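Local coordinates for protein exopolyphosphatase (PDB 3MDQ) that probably hydrolyses inorganic polyphosphate from its chain ends, releasing orthophosphate, at residues F16-I20 / F65-L69; I78-T82 / I104-V108. The contacts are given in a common frame with arbitrary orientation. Residue numbers count along the deposited sequence, not the author numbering.

From the N terminus the chain runs through strands 5-11, 15-24 and 27-37 and then enters helix 52-71. Interaction 1 closes this first loop by laying residues 65-69 of the helix over residues 16-20 of the second strand. Strand 76-81 follows directly and returns to the same sheet beside strand 5-11. After helices 83-87 and 91-102, interaction 2 closes a second, shorter loop by pairing 78-82 with 104-108, which adds strand 106-108 at the sheet edge. The two loops are in series, neither enclosing nor crossing the other. The centres of interactions 1 and 2 lie about 13 Å apart, and the two contacts touch where Leu-69 CD1 packs 4.2 Å from Ile-104 CD1.

Interaction 1: residues F16-I20 / F65-L69; sequences FHLLI and FRVIL
Leu-18 lies across the face of the Phe-65 ring, its CB 3.7 Å from the ring centroid and 8° off the normal, a CH-pi contact. Residues 16-20 are extended strand and 65-69 are alpha-helix, with Leu-69 N hydrogen-bonded to Phe-65 O (2.9 Å). The two axes run nearly parallel (3°), 10.0 Å apart at closest approach, and the nearest CA pairs are Leu-18 with Phe-65 (6.9 Å) and Ile-20 with Leu-69 (7.6 Å). With chi1 m, Phe-65 reaches back along the strand: CE2 is 3.8 Å from Phe-16 CB, and CZ at the ring edge is 3.7 Å from Phe-16 O. Leu-18 (t, p) divides its methyls, CD2 to Ile-68 CG2 at 3.7 Å and CD1 to Leu-69 CD2 at 3.8 Å. Ile-20 (m, t) spans the same two residues through CD1, 3.8 Å from Ile-68 CG2 and 3.9 Å from Leu-69 CD2. This apolar helix-on-sheet packing belongs to the alpha/beta core of an actin-like domain. His-17 and Leu-19 point away from the helix; Leu-19 instead meets helix 299-309, while strands 5-11 and 27-37 flank 15-24, with Ile-9 touching both Leu-18 and Phe-65.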
loop_
_atom_site.group_PDB
_atom_site.type_symbol
_atom_site.label_atom_id
_atom_site.label_comp_id
_atom_site.label_asym_id
_atom_site.label_seq_id
_atom_site.Cartn_x
_atom_site.Cartn_y
_atom_site.Cartn_z
ATOM N N PHE A 16 7.045 -2.504 6.789
ATOM C CA PHE A 16 6.966 -1.301 7.614
ATOM C C PHE A 16 7.781 -0.225 6.914
ATOM O O PHE A 16 8.826 -0.522 6.372
ATOM C CB PHE A 16 7.581 -1.505 9.025
ATOM C CG PHE A 16 6.720 -2.253 10.014
ATOM C CD1 PHE A 16 5.652 -3.018 9.635
ATOM C CD2 PHE A 16 7.024 -2.245 11.372
ATOM C CE1 PHE A 16 4.872 -3.686 10.564
ATOM C CE2 PHE A 16 6.262 -2.947 12.282
ATOM C CZ PHE A 16 5.185 -3.688 11.866
ATOM N N HIS A 17 7.301 1.017 6.988
ATOM C CA HIS A 17 7.981 2.160 6.361
ATOM C C HIS A 17 8.269 3.225 7.368
ATOM O O HIS A 17 7.449 3.487 8.273
ATOM C CB HIS A 17 7.090 2.775 5.273
ATOM C CG HIS A 17 6.785 1.834 4.158
ATOM N ND1 HIS A 17 7.588 1.728 3.041
ATOM C CD2 HIS A 17 5.797 0.921 4.007
ATOM C CE1 HIS A 17 7.086 0.792 2.240
ATOM N NE2 HIS A 17 6.002 0.293 2.798
ATOM N N LEU A 18 9.403 3.903 7.189
ATOM C CA LEU A 18 9.808 5.030 7.988
ATOM C C LEU A 18 10.127 6.195 7.047
ATOM O O LEU A 18 10.970 6.078 6.193
ATOM C CB LEU A 18 11.062 4.733 8.822
ATOM C CG LEU A 18 11.684 5.912 9.573
ATOM C CD1 LEU A 18 10.756 6.553 10.657
ATOM C CD2 LEU A 18 13.005 5.433 10.233
ATOM N N LEU A 19 9.424 7.301 7.245
ATOM C CA LEU A 19 9.664 8.535 6.519
ATOM C C LEU A 19 10.009 9.656 7.495
ATOM O O LEU A 19 9.236 9.939 8.410
ATOM C CB LEU A 19 8.418 8.936 5.749
ATOM C CG LEU A 19 8.489 10.230 4.928
ATOM C CD1 LEU A 19 9.411 10.066 3.758
ATOM C CD2 LEU A 19 7.053 10.599 4.407
ATOM N N ILE A 20 11.156 10.306 7.309
ATOM C CA ILE A 20 11.543 11.436 8.113
ATOM C C ILE A 20 11.731 12.614 7.181
ATOM O O ILE A 20 12.443 12.490 6.179
ATOM C CB ILE A 20 12.828 11.205 8.931
ATOM C CG1 ILE A 20 12.645 10.035 9.879
ATOM C CG2 ILE A 20 13.192 12.512 9.734
ATOM C CD1 ILE A 20 13.930 9.559 10.630
ATOM N N PHE A 65 14.011 1.405 13.727
ATOM C CA PHE A 65 13.427 2.680 13.344
ATOM C C PHE A 65 13.588 3.724 14.454
ATOM O O PHE A 65 13.847 4.888 14.178
ATOM C CB PHE A 65 11.929 2.515 13.026
ATOM C CG PHE A 65 11.624 1.917 11.643
ATOM C CD1 PHE A 65 12.614 1.394 10.791
ATOM C CD2 PHE A 65 10.303 1.809 11.233
ATOM C CE1 PHE A 65 12.271 0.868 9.521
ATOM C CE2 PHE A 65 9.980 1.283 9.954
ATOM C CZ PHE A 65 10.947 0.833 9.132
ATOM N N ARG A 66 13.452 3.307 15.712
ATOM C CA ARG A 66 13.628 4.224 16.836
ATOM C C ARG A 66 15.056 4.791 16.834
ATOM O O ARG A 66 15.242 6.015 17.014
ATOM C CB ARG A 66 13.304 3.516 18.144
ATOM C CG ARG A 66 13.631 4.319 19.403
ATOM C CD ARG A 66 12.670 5.449 19.697
ATOM N NE ARG A 66 13.304 6.526 20.460
ATOM C CZ ARG A 66 12.777 7.229 21.464
ATOM N NH1 ARG A 66 11.639 6.895 22.053
ATOM N NH2 ARG A 66 13.472 8.242 21.949
ATOM N N VAL A 67 16.059 3.944 16.571
ATOM C CA VAL A 67 17.419 4.460 16.469
ATOM C C VAL A 67 17.513 5.531 15.388
ATOM O O VAL A 67 18.122 6.557 15.582
ATOM C CB VAL A 67 18.459 3.356 16.176
ATOM C CG1 VAL A 67 19.822 3.990 15.848
ATOM C CG2 VAL A 67 18.578 2.396 17.369
ATOM N N ILE A 68 16.949 5.251 14.217
ATOM C CA ILE A 68 17.050 6.204 13.097
ATOM C C ILE A 68 16.334 7.523 13.440
ATOM O O ILE A 68 16.831 8.607 13.166
ATOM C CB ILE A 68 16.489 5.602 11.789
ATOM C CG1 ILE A 68 17.299 4.387 11.346
ATOM C CG2 ILE A 68 16.472 6.684 10.703
ATOM C CD1 ILE A 68 16.642 3.504 10.333
ATOM N N LEU A 69 15.179 7.430 14.078
ATOM C CA LEU A 69 14.465 8.635 14.533
ATOM C C LEU A 69 15.345 9.477 15.462
ATOM O O LEU A 69 15.444 10.704 15.347
ATOM C CB LEU A 69 13.168 8.227 15.248
ATOM C CG LEU A 69 12.065 7.757 14.345
ATOM C CD1 LEU A 69 10.945 7.066 15.203
ATOM C CD2 LEU A 69 11.441 8.924 13.543
#

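Interaction 2: residues I78-T82 / I104-V108; sequences IATGT and IDVEV
Two backbone hydrogen bonds join these segments as parallel strands: Glu-107 N donates to Ala-79 O (2.8 Å, 174° at the hydrogen) and Gly-81 N donates to Glu-107 O (2.9 Å, 164°). Glu-107 thus bonds through both its amide and its carbonyl to the residues flanking Thr-80, its register partner. The CA-CA distance is 4.7 Å for Thr-80 with Glu-107 and 4.6 Å for Gly-81 with Val-108, widening to 5.2 Å for Ala-79 with Val-106. The short strand axes approach to 4.4 Å and cross at -41°, so the backbones diverge toward their N-terminal ends. Two CA-H...O contacts supplement the pairing: Thr-80 CA lies 3.2 Å from Glu-107 O, and Val-108 CA lies 3.5 Å from Gly-81 O. In the wider part a water bridges the two segments, accepting from Ala-79 N at 2.9 Å and donating to Asp-105 O at 2.6 Å.

The connection from 76-81 to 106-108 runs through helices 83-87 and 91-102, a beta-alpha-beta crossover that places the second strand at the edge of the five-stranded sheet of this actin-like domain. Apolar contact between the segments centres on Ala-79, whose CB meets Ile-104 CG2 (chi1 m) at 3.7 Å. Val-106 and Val-108, both with chi1 t, share a sheet face with Ala-79 and pack against Ile-95 of helix 91-102; Thr-80 and Glu-107 occupy the other. Val-106 CG1 comes within 3.9 Å of Gly-81 N. Among the charged groups, Asp-105 forms a salt bridge with Lys-99 of that helix.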
loop_
_atom_site.group_PDB
_atom_site.type_symbol
_atom_site.label_atom_id
_atom_site.label_comp_id
_atom_site.label_asym_id
_atom_site.label_seq_id
_atom_site.Cartn_x
_atom_site.Cartn_y
_atom_site.Cartn_z
ATOM N N ILE A 78 4.673 9.911 14.521
ATOM C CA ILE A 78 3.389 9.241 14.495
ATOM C C ILE A 78 3.512 7.897 13.794
ATOM O O ILE A 78 4.012 7.822 12.658
ATOM C CB ILE A 78 2.303 10.068 13.826
ATOM C CG1 ILE A 78 0.981 9.296 13.867
ATOM C CG2 ILE A 78 2.712 10.460 12.425
ATOM C CD1 ILE A 78 -0.145 10.016 13.240
ATOM N N ALA A 79 3.017 6.857 14.462
ATOM C CA ALA A 79 3.126 5.475 13.983
ATOM C C ALA A 79 1.710 4.949 13.835
ATOM O O ALA A 79 0.963 4.959 14.806
ATOM C CB ALA A 79 3.908 4.608 14.989
ATOM N N THR A 80 1.303 4.610 12.613
ATOM C CA THR A 80 -0.048 4.167 12.379
ATOM C C THR A 80 -0.027 2.641 12.284
ATOM O O THR A 80 0.923 2.041 11.809
ATOM C CB THR A 80 -0.645 4.749 11.089
ATOM O OG1 THR A 80 0.173 4.360 9.975
ATOM C CG2 THR A 80 -0.751 6.290 11.155
ATOM N N GLY A 81 -1.053 2.019 12.807
ATOM C CA GLY A 81 -1.285 0.588 12.622
ATOM C C GLY A 81 -2.530 0.417 11.757
ATOM O O GLY A 81 -3.565 1.012 12.046
ATOM N N THR A 82 -2.443 -0.426 10.729
ATOM C CA THR A 82 -3.545 -0.578 9.757
ATOM C C THR A 82 -4.065 -2.035 9.750
ATOM O O THR A 82 -4.328 -2.564 10.833
ATOM C CB THR A 82 -3.120 -0.088 8.392
ATOM O OG1 THR A 82 -1.891 -0.732 7.976
ATOM C CG2 THR A 82 -2.976 1.479 8.439
ATOM N N ILE A 104 6.891 4.508 21.785
ATOM C CA ILE A 104 6.104 5.034 20.667
ATOM C C ILE A 104 4.673 4.512 20.911
ATOM O O ILE A 104 4.484 3.326 21.236
ATOM C CB ILE A 104 6.680 4.561 19.336
ATOM C CG1 ILE A 104 8.032 5.256 19.056
ATOM C CG2 ILE A 104 5.683 4.843 18.172
ATOM C CD1 ILE A 104 8.825 4.643 17.907
ATOM N N ASP A 105 3.684 5.385 20.753
ATOM C CA ASP A 105 2.271 4.987 20.876
ATOM C C ASP A 105 1.702 4.773 19.481
ATOM O O ASP A 105 1.748 5.640 18.629
ATOM C CB ASP A 105 1.421 5.988 21.683
ATOM C CG ASP A 105 1.799 5.996 23.179
ATOM O OD1 ASP A 105 1.332 5.136 23.994
ATOM O OD2 ASP A 105 2.595 6.856 23.528
ATOM N N VAL A 106 1.262 3.561 19.222
ATOM C CA VAL A 106 0.664 3.211 17.943
ATOM C C VAL A 106 -0.733 3.809 17.846
ATOM O O VAL A 106 -1.543 3.624 18.764
ATOM C CB VAL A 106 0.593 1.701 17.813
ATOM C CG1 VAL A 106 -0.147 1.264 16.481
ATOM C CG2 VAL A 106 1.974 1.149 17.844
ATOM N N GLU A 107 -1.007 4.497 16.753
ATOM C CA GLU A 107 -2.347 5.015 16.417
ATOM C C GLU A 107 -3.004 4.012 15.455
ATOM O O GLU A 107 -2.596 3.912 14.298
ATOM C CB GLU A 107 -2.222 6.386 15.774
ATOM C CG GLU A 107 -3.542 7.008 15.354
ATOM C CD GLU A 107 -4.130 7.937 16.406
ATOM O OE1 GLU A 107 -3.378 8.821 16.894
ATOM O OE2 GLU A 107 -5.342 7.794 16.716
ATOM N N VAL A 108 -4.010 3.294 15.938
ATOM C CA VAL A 108 -4.723 2.339 15.126
ATOM C C VAL A 108 -5.775 3.111 14.331
ATOM O O VAL A 108 -6.593 3.846 14.898
ATOM C CB VAL A 108 -5.384 1.258 15.959
ATOM C CG1 VAL A 108 -6.177 0.307 15.038
ATOM C CG2 VAL A 108 -4.317 0.513 16.859
HETATM O O HOH W 1 1.918 7.644 17.058
#